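Side-chain contacts in effector EagT6 (PDB 1TU1), which is essential for delivering the toxin Tse6 to target cells, acting as a homodimer in the loading of Tse6 onto VgrG1a: residues 54-59 / 111-116; 63-66 / 70-73; 74-79 / 85-90; 101-106 / 130-135. All coordinates share one frame; numbering follows the deposited sequence. Where two conformers were deposited one is given.

Followed from the N terminus, the chain first opens contact 1 on helix 53-67, at residues 54-59. A short connection then leads from the helix into strand 72-81, and contact 2 (63-66 / 70-73) closes it. Contact 3 (74-79 / 85-90) closes next, as the hairpin of strands 72-81 and 84-95. Contact 4 opens on strand 98-107 before the chain reaches 111-116, where contact 1 closes around contacts 2 and 3. Contact 4 closes last, on helix 125-137, so contacts 1 and 4 cross. Contacts 1 and 2 attach helix 53-67 to the six-stranded antiparallel sheet, contact 3 joins one of its outermost strands, 72-81, to strand 84-95, and contact 4 brings the second helix onto strand 98-107.

Contact 1: residues 54-59 / 111-116; sequences ADYVAR and PAVLIT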
loop_
_atom_site.group_PDB
_atom_site.type_symbol
_atom_site.label_atom_id
_atom_site.label_comp_id
_atom_site.label_asym_id
_atom_site.label_seq_id
_atom_site.Cartn_x
_atom_site.Cartn_y
_atom_site.Cartn_z
ATOM N N ALA A 54 16.109 19.554 1.676
ATOM C CA ALA A 54 17.078 19.635 0.587
ATOM C C ALA A 54 18.144 18.590 0.707
ATOM O O ALA A 54 18.526 18.001 -0.309
ATOM C CB ALA A 54 17.712 21.030 0.511
ATOM N N ASP A 55 18.631 18.347 1.924
ATOM C CA ASP A 55 19.621 17.309 2.175
ATOM C C ASP A 55 19.032 15.910 1.963
ATOM O O ASP A 55 19.716 15.016 1.451
ATOM C CB ASP A 55 20.149 17.363 3.602
ATOM C CG ASP A 55 20.992 18.615 3.894
ATOM O OD1 ASP A 55 21.213 19.456 2.980
ATOM O OD2 ASP A 55 21.419 18.817 5.048
ATOM N N TYR A 56 17.787 15.715 2.392
ATOM C CA TYR A 56 17.099 14.431 2.169
ATOM C C TYR A 56 17.043 14.122 0.670
ATOM O O TYR A 56 17.403 13.023 0.251
ATOM C CB TYR A 56 15.674 14.420 2.797
ATOM C CG TYR A 56 14.844 13.283 2.235
ATOM C CD1 TYR A 56 14.903 12.012 2.795
ATOM C CD2 TYR A 56 14.061 13.468 1.107
ATOM C CE1 TYR A 56 14.180 10.942 2.232
ATOM C CE2 TYR A 56 13.337 12.428 0.543
ATOM C CZ TYR A 56 13.401 11.172 1.102
ATOM O OH TYR A 56 12.692 10.153 0.529
ATOM N N VAL A 57 16.619 15.098 -0.135
ATOM C CA VAL A 57 16.507 14.917 -1.574
ATOM C C VAL A 57 17.889 14.661 -2.205
ATOM O O VAL A 57 18.031 13.800 -3.093
ATOM C CB VAL A 57 15.776 16.090 -2.259
ATOM C CG1 VAL A 57 15.771 15.925 -3.767
ATOM C CG2 VAL A 57 14.329 16.198 -1.764
ATOM N N ALA A 58 18.914 15.365 -1.707
ATOM C CA ALA A 58 20.268 15.183 -2.220
ATOM C C ALA A 58 20.704 13.750 -1.977
ATOM O O ALA A 58 21.351 13.159 -2.843
ATOM C CB ALA A 58 21.257 16.174 -1.576
ATOM N N ARG A 59 20.349 13.195 -0.817
ATOM C CA ARG A 59 20.705 11.826 -0.458
ATOM C C ARG A 59 20.018 10.820 -1.398
ATOM O O ARG A 59 20.637 9.842 -1.808
ATOM C CB ARG A 59 20.386 11.511 1.012
ATOM C CG ARG A 59 20.681 10.056 1.435
ATOM C CD ARG A 59 20.551 9.757 2.918
ATOM N NE ARG A 59 19.249 10.140 3.473
ATOM C CZ ARG A 59 18.160 9.353 3.542
ATOM N NH1 ARG A 59 18.165 8.093 3.119
ATOM N NH2 ARG A 59 17.053 9.844 4.065
ATOM N N PRO A 111 4.756 12.596 9.391
ATOM C CA PRO A 111 6.062 12.063 9.771
ATOM C C PRO A 111 6.904 11.441 8.666
ATOM O O PRO A 111 7.996 10.949 8.966
ATOM C CB PRO A 111 5.662 10.968 10.765
ATOM C CG PRO A 111 4.388 10.426 10.141
ATOM C CD PRO A 111 3.681 11.618 9.627
ATOM N N ALA A 112 6.415 11.437 7.425
ATOM C CA ALA A 112 7.080 10.725 6.325
ATOM C C ALA A 112 6.920 11.465 5.012
ATOM O O ALA A 112 5.852 12.054 4.722
ATOM C CB ALA A 112 6.567 9.297 6.198
ATOM N N VAL A 113 8.014 11.495 4.255
ATOM C CA VAL A 113 8.019 12.080 2.930
ATOM C C VAL A 113 7.054 11.245 2.070
ATOM O O VAL A 113 7.105 10.028 2.132
ATOM C CB VAL A 113 9.430 12.087 2.326
ATOM C CG1 VAL A 113 9.435 12.524 0.870
ATOM C CG2 VAL A 113 10.367 13.020 3.146
ATOM N N LEU A 114 6.160 11.905 1.344
ATOM C CA LEU A 114 5.255 11.229 0.407
ATOM C C LEU A 114 5.879 11.259 -0.996
ATOM O O LEU A 114 6.208 12.330 -1.519
ATOM C CB LEU A 114 3.894 11.899 0.400
ATOM C CG LEU A 114 2.759 11.151 -0.341
ATOM C CD1 LEU A 114 2.382 9.889 0.426
ATOM C CD2 LEU A 114 1.576 12.051 -0.523
ATOM N N ILE A 115 6.034 10.078 -1.589
ATOM C CA ILE A 115 6.721 9.897 -2.862
ATOM C C ILE A 115 5.750 9.340 -3.881
ATOM O O ILE A 115 5.063 8.344 -3.598
ATOM C CB ILE A 115 7.887 8.959 -2.694
ATOM C CG1 ILE A 115 8.876 9.543 -1.684
ATOM C CG2 ILE A 115 8.617 8.716 -4.061
ATOM C CD1 ILE A 115 10.049 8.664 -1.347
ATOM N N THR A 116 5.651 9.984 -5.045
ATOM C CA THR A 116 4.875 9.396 -6.168
ATOM C C THR A 116 5.835 9.091 -7.298
ATOM O O THR A 116 6.798 9.847 -7.544
ATOM C CB THR A 116 3.766 10.322 -6.665
ATOM O OG1 THR A 116 4.338 11.455 -7.346
ATOM C CG2 THR A 116 2.948 10.899 -5.509
#
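Helix 54-59 stands one layer of side chains off the strand at 113-116: the nearest alpha carbons, Y56 CA and V113 CA, are 9.4 Å apart, and the Y56 ring and V113 bridge the gap. Y56 CB points to the strand and CG is trans to the backbone N (chi1 164°), which carries the ring across with its CE2-CZ side at V113 and its OH at I115. V113 CG2 sits over one ring face, 4.1 Å from the centroid and 15° off the normal, which makes a CH-pi contact. The methyl is displaced toward the rim, and V113 CG1 lies 3.9 Å from CE2 of Y56. This is helix-on-sheet packing within the DcrB domain, a member of the Mog1p/PsbP clan: the alternate strand residues V113 and I115 turn to the helix, while L114 between them packs on E10 of the second subunit. I115 contributes its terminal methyl, with CD1 3.6 Å from the hydroxyl OH of Y56. That approach is carbon to oxygen; the polar need of the buried hydroxyl is met by its hydrogen bond to D45 OD2, on strand 38-45. F106 of strand 98-107 also touches the tyrosine.

Contact 2: residues 63-66 / 70-73; sequences NAEK and GFKL
F71 lays one face of its ring against the backbone of A64 and E65, in the tight helix-to-strand connection that takes helix 53-67 into strand 72-81. The evidence is in the heights: the carbonyl carbon C of A64 stands 3.9 Å above the plane of the F71 ring and N of E65 stands 4.0 Å above it, both displaced toward the rim, so the peptide group joining the two helix residues lies over that face. Two side chains extend this cover in different directions. A64 CB comes down on one flank of the ring, 3.5 Å from F71 CE1. E65 reaches the other flank with its methylene, CG being 3.4 Å from F71 CE2, and lies further out, past the rim. It is the aliphatic part of E65 that packs; beyond CG the chain runs on extended and crosses the phenylalanine, its carboxylate turned 63° from the ring plane. In one of two conformers of K66, NZ makes a salt bridge to E65 OE1 at 3.0 Å, meeting it on the anti side. F71 CG is trans to its own N (chi1 173°), a torsion that directs the ring back to the helix from which the chain has just come. F71 also meets the ring of Y91, on strand 84-95, with the planes at about 50°. At the base of the ring, F71 CB lies 3.5 Å from the carbonyl oxygen O of A64.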
loop_
_atom_site.group_PDB
_atom_site.type_symbol
_atom_site.label_atom_id
_atom_site.label_comp_id
_atom_site.label_asym_id
_atom_site.label_seq_id
_atom_site.Cartn_x
_atom_site.Cartn_y
_atom_site.Cartn_z
ATOM N N ASN A 63 21.886 8.193 -3.672
ATOM C CA ASN A 63 21.536 6.777 -3.640
ATOM C C ASN A 63 21.245 6.248 -5.040
ATOM O O ASN A 63 21.622 5.133 -5.355
ATOM C CB ASN A 63 20.318 6.521 -2.758
ATOM C CG ASN A 63 20.620 6.673 -1.296
ATOM O OD1 ASN A 63 21.787 6.684 -0.872
ATOM N ND2 ASN A 63 19.563 6.781 -0.501
ATOM N N ALA A 64 20.584 7.050 -5.872
ATOM C CA ALA A 64 20.196 6.617 -7.210
ATOM C C ALA A 64 21.419 6.499 -8.125
ATOM O O ALA A 64 21.531 5.560 -8.915
ATOM C CB ALA A 64 19.192 7.563 -7.798
ATOM N N GLU A 65 22.334 7.457 -7.997
ATOM C CA GLU A 65 23.578 7.473 -8.759
ATOM C C GLU A 65 24.422 6.261 -8.400
ATOM O O GLU A 65 25.027 5.651 -9.286
ATOM C CB GLU A 65 24.364 8.782 -8.503
ATOM C CG GLU A 65 23.751 10.022 -9.171
ATOM C CD GLU A 65 24.238 11.371 -8.609
ATOM O OE1 GLU A 65 25.070 11.403 -7.676
ATOM O OE2 GLU A 65 23.777 12.423 -9.109
ATOM N N LYS A 66 24.441 5.890 -7.117
ATOM C CA LYS A 66 25.341 4.839 -6.628
ATOM C C LYS A 66 24.754 3.419 -6.753
ATOM O O LYS A 66 25.502 2.445 -6.846
ATOM C CB LYS A 66 25.765 5.088 -5.172
ATOM C CG LYS A 66 26.388 6.473 -4.818
ATOM C CD LYS A 66 26.967 7.305 -5.991
ATOM C CE LYS A 66 26.784 8.800 -5.731
ATOM N NZ LYS A 66 27.355 9.676 -6.790
ATOM N N GLY A 70 23.191 2.399 -14.826
ATOM C CA GLY A 70 22.777 3.214 -15.957
ATOM C C GLY A 70 22.024 4.474 -15.570
ATOM O O GLY A 70 21.418 5.111 -16.424
ATOM N N PHE A 71 22.067 4.849 -14.293
ATOM C CA PHE A 71 21.311 6.012 -13.829
ATOM C C PHE A 71 21.706 7.264 -14.620
ATOM O O PHE A 71 22.892 7.512 -14.832
ATOM C CB PHE A 71 21.521 6.261 -12.334
ATOM C CG PHE A 71 20.899 7.540 -11.850
ATOM C CD1 PHE A 71 19.556 7.587 -11.504
ATOM C CD2 PHE A 71 21.651 8.705 -11.752
ATOM C CE1 PHE A 71 18.976 8.768 -11.063
ATOM C CE2 PHE A 71 21.059 9.896 -11.310
ATOM C CZ PHE A 71 19.725 9.920 -10.972
ATOM N N LYS A 72 20.708 8.030 -15.049
ATOM C CA LYS A 72 20.921 9.296 -15.728
ATOM C C LYS A 72 19.783 10.278 -15.442
ATOM O O LYS A 72 18.620 10.026 -15.775
ATOM C CB LYS A 72 21.055 9.066 -17.230
ATOM C CG LYS A 72 21.523 10.282 -18.034
ATOM C CD LYS A 72 21.655 9.904 -19.519
ATOM C CE LYS A 72 22.578 10.841 -20.298
ATOM N NZ LYS A 72 22.885 10.290 -21.664
ATOM N N LEU A 73 20.128 11.411 -14.837
ATOM C CA LEU A 73 19.143 12.440 -14.509
ATOM C C LEU A 73 18.830 13.294 -15.727
ATOM O O LEU A 73 19.710 13.972 -16.236
ATOM C CB LEU A 73 19.647 13.339 -13.361
ATOM C CG LEU A 73 18.719 14.504 -12.988
ATOM C CD1 LEU A 73 17.472 13.996 -12.257
ATOM C CD2 LEU A 73 19.434 15.562 -12.147
#

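Contact 3: residues 74-79 / 85-90; sequences HKRWDI and AAVLLD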
loop_
_atom_site.group_PDB
_atom_site.type_symbol
_atom_site.label_atom_id
_atom_site.label_comp_id
_atom_site.label_asym_id
_atom_site.label_seq_id
_atom_site.Cartn_x
_atom_site.Cartn_y
_atom_site.Cartn_z
ATOM N N HIS A 74 17.581 13.278 -16.183
ATOM C CA HIS A 74 17.153 14.190 -17.240
ATOM C C HIS A 74 16.949 15.596 -16.690
ATOM O O HIS A 74 17.535 16.548 -17.205
ATOM C CB HIS A 74 15.849 13.746 -17.903
ATOM C CG HIS A 74 15.973 12.503 -18.733
ATOM N ND1 HIS A 74 16.892 11.513 -18.461
ATOM C CD2 HIS A 74 15.265 12.075 -19.806
ATOM C CE1 HIS A 74 16.758 10.535 -19.341
ATOM N NE2 HIS A 74 15.775 10.850 -20.167
ATOM N N LYS A 75 16.108 15.724 -15.658
ATOM C CA LYS A 75 15.735 17.036 -15.141
ATOM C C LYS A 75 15.230 17.006 -13.689
ATOM O O LYS A 75 14.459 16.113 -13.298
ATOM C CB LYS A 75 14.665 17.681 -16.027
ATOM C CG LYS A 75 14.503 19.170 -15.750
ATOM C CD LYS A 75 13.606 19.869 -16.748
ATOM C CE LYS A 75 13.288 21.285 -16.293
ATOM N NZ LYS A 75 12.169 21.887 -17.061
ATOM N N ARG A 76 15.651 18.017 -12.926
ATOM C CA ARG A 76 15.184 18.237 -11.570
ATOM C C ARG A 76 14.384 19.528 -11.495
ATOM O O ARG A 76 14.758 20.546 -12.088
ATOM C CB ARG A 76 16.358 18.281 -10.609
ATOM C CG ARG A 76 15.993 18.839 -9.254
ATOM C CD ARG A 76 17.094 18.814 -8.261
ATOM N NE ARG A 76 16.646 19.492 -7.056
ATOM C CZ ARG A 76 17.153 19.297 -5.855
ATOM N NH1 ARG A 76 18.184 18.485 -5.670
ATOM N NH2 ARG A 76 16.647 19.963 -4.823
ATOM N N TRP A 77 13.263 19.481 -10.783
ATOM C CA TRP A 77 12.388 20.629 -10.628
ATOM C C TRP A 77 12.055 20.797 -9.145
ATOM O O TRP A 77 11.529 19.871 -8.519
ATOM C CB TRP A 77 11.065 20.465 -11.368
ATOM C CG TRP A 77 11.062 19.788 -12.712
ATOM C CD1 TRP A 77 11.593 18.568 -13.044
ATOM C CD2 TRP A 77 10.415 20.275 -13.895
ATOM N NE1 TRP A 77 11.348 18.289 -14.366
ATOM C CE2 TRP A 77 10.617 19.316 -14.912
ATOM C CE3 TRP A 77 9.690 21.437 -14.200
ATOM C CZ2 TRP A 77 10.128 19.482 -16.217
ATOM C CZ3 TRP A 77 9.198 21.603 -15.496
ATOM C CH2 TRP A 77 9.423 20.622 -16.491
ATOM N N ASP A 78 12.346 21.975 -8.604
ATOM C CA ASP A 78 11.961 22.343 -7.246
ATOM C C ASP A 78 10.641 23.060 -7.328
ATOM O O ASP A 78 10.537 24.109 -7.960
ATOM C CB ASP A 78 12.993 23.262 -6.605
ATOM C CG ASP A 78 14.288 22.566 -6.328
ATOM O OD1 ASP A 78 14.297 21.327 -6.236
ATOM O OD2 ASP A 78 15.367 23.175 -6.169
ATOM N N ILE A 79 9.622 22.483 -6.697
ATOM C CA ILE A 79 8.278 22.995 -6.807
ATOM C C ILE A 79 7.577 23.056 -5.464
ATOM O O ILE A 79 8.020 22.489 -4.472
ATOM C CB ILE A 79 7.453 22.145 -7.825
ATOM C CG1 ILE A 79 7.272 20.710 -7.345
ATOM C CG2 ILE A 79 8.152 22.102 -9.188
ATOM C CD1 ILE A 79 6.425 19.881 -8.285
ATOM N N ALA A 85 6.979 21.764 0.283
ATOM C CA ALA A 85 8.159 21.635 -0.550
ATOM C C ALA A 85 8.172 20.275 -1.277
ATOM O O ALA A 85 7.923 19.223 -0.682
ATOM C CB ALA A 85 9.417 21.775 0.291
ATOM N N ALA A 86 8.526 20.312 -2.551
ATOM C CA ALA A 86 8.569 19.116 -3.353
ATOM C C ALA A 86 9.682 19.196 -4.388
ATOM O O ALA A 86 10.075 20.275 -4.803
ATOM C CB ALA A 86 7.215 18.932 -4.029
ATOM N N VAL A 87 10.202 18.044 -4.775
ATOM C CA VAL A 87 11.150 17.948 -5.875
ATOM C C VAL A 87 10.669 16.865 -6.852
ATOM O O VAL A 87 10.384 15.736 -6.432
ATOM C CB VAL A 87 12.545 17.603 -5.374
ATOM C CG1 VAL A 87 13.534 17.387 -6.552
ATOM C CG2 VAL A 87 13.068 18.692 -4.428
ATOM N N LEU A 88 10.567 17.224 -8.133
ATOM C CA LEU A 88 10.396 16.261 -9.232
ATOM C C LEU A 88 11.734 15.925 -9.874
ATOM O O LEU A 88 12.501 16.835 -10.290
ATOM C CB LEU A 88 9.412 16.795 -10.280
ATOM C CG LEU A 88 9.318 16.058 -11.632
ATOM C CD1 LEU A 88 8.882 14.622 -11.447
ATOM C CD2 LEU A 88 8.332 16.754 -12.530
ATOM N N LEU A 89 12.029 14.629 -9.945
ATOM C CA LEU A 89 13.192 14.118 -10.635
ATOM C C LEU A 89 12.756 13.227 -11.784
ATOM O O LEU A 89 12.147 12.166 -11.544
ATOM C CB LEU A 89 14.043 13.267 -9.717
ATOM C CG LEU A 89 14.652 13.929 -8.490
ATOM C CD1 LEU A 89 15.363 12.863 -7.716
ATOM C CD2 LEU A 89 15.619 15.067 -8.890
ATOM N N ASP A 90 13.060 13.657 -13.011
ATOM C CA ASP A 90 12.896 12.837 -14.205
ATOM C C ASP A 90 14.202 12.161 -14.478
ATOM O O ASP A 90 15.222 12.820 -14.690
ATOM C CB ASP A 90 12.499 13.682 -15.397
ATOM C CG ASP A 90 11.159 14.314 -15.217
ATOM O OD1 ASP A 90 10.327 13.736 -14.475
ATOM O OD2 ASP A 90 10.832 15.392 -15.745
#
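Strands 74-79 and 85-90 run antiparallel, their axes 4.7 Å apart at closest and their directions 167° apart, as the arms of a beta hairpin. W77 with L88 and I79 with A86 are hydrogen-bonded pairs; R76 with L89 and D78 with V87 are non-hydrogen-bonded ones. At the far end H74 and K75 both face D90, a classic beta bulge: D90 O accepts from H74 N at 2.8 Å and from K75 N at 3.2 Å. On the side of the sheet that carries W77, L88 CD2 lies over one face of the indole, 3.9 Å from the centroid of its five-membered ring, a CH-pi contact, and K75 NZ stands over the other face. W77 NE1 donates to D90 OD2 at 3.2 Å, a bent bond (142°) that meets the carboxylate from above its plane. On the other side, R76 forms a side-on salt bridge with D78, NE and NH2 both donating to OD1 at 3.1 Å in the guanidinium plane, and V87 CG1 packs over a guanidinium face. Helix 53-67 covers this side, with V57 on V87 and L61 on R76 and L89; strand 98-107 borders strand 84-95, where R103 forms a salt bridge with D90 OD1.

Contact 4: residues 101-106 / 130-135; sequences MLRQVF and PAWKQA
R103 and W132 meet at about a right angle, the arginine running across one face of the indole. Its CB lies over that face, 3.7 Å from W132 CZ2. The chain bends at chi3 (74°), and CD is 4.1 Å from the centroid of the six-membered ring of W132, a CH-pi contact. NE passes above the CH2-CZ3 edge, 3.7 Å from each carbon. The guanidinium passes the rim and sets one of its own faces over W132 CZ3, its plane 34° from the indole: R103 CZ is 3.5 Å from CZ3, and NH1 closes to 3.2 Å from the same carbon. Here helix 125-137 packs on strand 98-107 of the antiparallel sheet, on the side away from helix 53-67: R103 and V105 turn to W132, whereas F106 touches F53 and Q60 of the other helix. A salt bridge holds NH1 to E129, while D90 takes NE. At the indole edge V105 CG2 lies 4.3 Å from W132 CZ2. A water in the ring plane accepts from W132 NE1 at 2.9 Å and donates to R103 O at 2.7 Å, satisfying the buried indole N-H. A131 and A135 pack on W19 of the second subunit.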
loop_
_atom_site.group_PDB
_atom_site.type_symbol
_atom_site.label_atom_id
_atom_site.label_comp_id
_atom_site.label_asym_id
_atom_site.label_seq_id
_atom_site.Cartn_x
_atom_site.Cartn_y
_atom_site.Cartn_z
ATOM N N MET A 101 11.999 4.818 -17.771
ATOM C CA MET A 101 11.835 6.236 -17.519
ATOM C C MET A 101 10.963 6.447 -16.278
ATOM O O MET A 101 9.841 5.937 -16.198
ATOM C CB MET A 101 11.172 6.888 -18.726
ATOM C CG MET A 101 11.232 8.404 -18.780
ATOM S SD MET A 101 12.910 9.105 -18.610
ATOM C CE MET A 101 12.438 10.714 -17.894
ATOM N N LEU A 102 11.489 7.219 -15.328
ATOM C CA LEU A 102 10.797 7.553 -14.088
ATOM C C LEU A 102 10.530 9.050 -13.964
ATOM O O LEU A 102 11.380 9.881 -14.302
ATOM C CB LEU A 102 11.638 7.089 -12.910
ATOM C CG LEU A 102 11.324 5.668 -12.435
ATOM C CD1 LEU A 102 11.711 4.610 -13.482
ATOM C CD2 LEU A 102 12.036 5.403 -11.150
ATOM N N ARG A 103 9.339 9.392 -13.494
ATOM C CA ARG A 103 9.034 10.731 -13.024
ATOM C C ARG A 103 8.603 10.584 -11.562
ATOM O O ARG A 103 7.498 10.087 -11.277
ATOM C CB ARG A 103 7.947 11.364 -13.874
ATOM C CG ARG A 103 8.264 11.305 -15.392
ATOM C CD ARG A 103 7.564 12.358 -16.213
ATOM N NE ARG A 103 8.138 13.683 -16.036
ATOM C CZ ARG A 103 7.682 14.780 -16.634
ATOM N NH1 ARG A 103 6.616 14.735 -17.414
ATOM N NH2 ARG A 103 8.260 15.954 -16.413
ATOM N N GLN A 104 9.499 10.988 -10.663
ATOM C CA GLN A 104 9.419 10.720 -9.231
ATOM C C GLN A 104 9.333 12.029 -8.432
ATOM O O GLN A 104 10.228 12.873 -8.512
ATOM C CB GLN A 104 10.635 9.910 -8.808
ATOM C CG GLN A 104 10.547 9.282 -7.437
ATOM C CD GLN A 104 11.567 8.195 -7.227
ATOM O OE1 GLN A 104 12.773 8.435 -7.312
ATOM N NE2 GLN A 104 11.091 6.976 -6.976
ATOM N N VAL A 105 8.236 12.229 -7.714
ATOM C CA VAL A 105 8.026 13.446 -6.938
ATOM C C VAL A 105 8.179 13.139 -5.438
ATOM O O VAL A 105 7.562 12.206 -4.905
ATOM C CB VAL A 105 6.669 14.041 -7.202
ATOM C CG1 VAL A 105 6.451 15.343 -6.379
ATOM C CG2 VAL A 105 6.464 14.329 -8.715
ATOM N N PHE A 106 9.020 13.911 -4.768
ATOM C CA PHE A 106 9.183 13.793 -3.330
ATOM C C PHE A 106 8.480 14.968 -2.723
ATOM O O PHE A 106 8.759 16.118 -3.101
ATOM C CB PHE A 106 10.656 13.820 -2.973
ATOM C CG PHE A 106 11.445 12.711 -3.564
ATOM C CD1 PHE A 106 11.743 11.590 -2.809
ATOM C CD2 PHE A 106 11.899 12.772 -4.876
ATOM C CE1 PHE A 106 12.498 10.547 -3.336
ATOM C CE2 PHE A 106 12.668 11.722 -5.421
ATOM C CZ PHE A 106 12.958 10.606 -4.653
ATOM N N PRO A 130 0.247 13.034 -20.014
ATOM C CA PRO A 130 -0.955 13.828 -19.755
ATOM C C PRO A 130 -1.778 13.368 -18.546
ATOM O O PRO A 130 -2.186 14.206 -17.723
ATOM C CB PRO A 130 -1.756 13.670 -21.055
ATOM C CG PRO A 130 -0.713 13.421 -22.084
ATOM C CD PRO A 130 0.285 12.561 -21.410
ATOM N N ALA A 131 -2.046 12.066 -18.450
ATOM C CA ALA A 131 -2.848 11.532 -17.356
ATOM C C ALA A 131 -2.078 11.636 -16.028
ATOM O O ALA A 131 -2.652 11.997 -15.030
ATOM C CB ALA A 131 -3.228 10.085 -17.624
ATOM N N TRP A 132 -0.795 11.304 -16.047
ATOM C CA TRP A 132 0.061 11.466 -14.874
ATOM C C TRP A 132 0.024 12.923 -14.349
ATOM O O TRP A 132 -0.270 13.170 -13.173
ATOM C CB TRP A 132 1.475 11.075 -15.218
ATOM C CG TRP A 132 2.439 11.413 -14.152
ATOM C CD1 TRP A 132 2.582 10.791 -12.946
ATOM C CD2 TRP A 132 3.386 12.482 -14.173
ATOM N NE1 TRP A 132 3.584 11.396 -12.227
ATOM C CE2 TRP A 132 4.099 12.436 -12.956
ATOM C CE3 TRP A 132 3.716 13.480 -15.110
ATOM C CZ2 TRP A 132 5.114 13.352 -12.640
ATOM C CZ3 TRP A 132 4.736 14.392 -14.794
ATOM C CH2 TRP A 132 5.412 14.324 -13.568
ATOM N N LYS A 133 0.283 13.863 -15.260
ATOM C CA LYS A 133 0.355 15.301 -14.949
ATOM C C LYS A 133 -0.919 15.743 -14.276
ATOM O O LYS A 133 -0.881 16.354 -13.199
ATOM C CB LYS A 133 0.598 16.146 -16.208
ATOM C CG LYS A 133 0.801 17.648 -15.919
ATOM C CD LYS A 133 1.131 18.423 -17.205
ATOM C CE LYS A 133 0.493 19.812 -17.261
ATOM N NZ LYS A 133 0.553 20.334 -18.654
ATOM N N GLN A 134 -2.050 15.419 -14.904
ATOM C CA GLN A 134 -3.344 15.826 -14.417
ATOM C C GLN A 134 -3.588 15.299 -12.996
ATOM O O GLN A 134 -4.079 16.031 -12.126
ATOM C CB GLN A 134 -4.459 15.322 -15.351
ATOM C CG GLN A 134 -5.879 15.546 -14.832
ATOM C CD GLN A 134 -6.229 17.031 -14.652
ATOM O OE1 GLN A 134 -5.631 17.892 -15.302
ATOM N NE2 GLN A 134 -7.186 17.323 -13.769
ATOM N N ALA A 135 -3.326 14.009 -12.797
ATOM C CA ALA A 135 -3.515 13.368 -11.502
ATOM C C ALA A 135 -2.724 14.125 -10.429
ATOM O O ALA A 135 -3.270 14.482 -9.375
ATOM C CB ALA A 135 -3.039 11.928 -11.555
HETATM O O HOH W 1 5.329 11.106 -9.975
#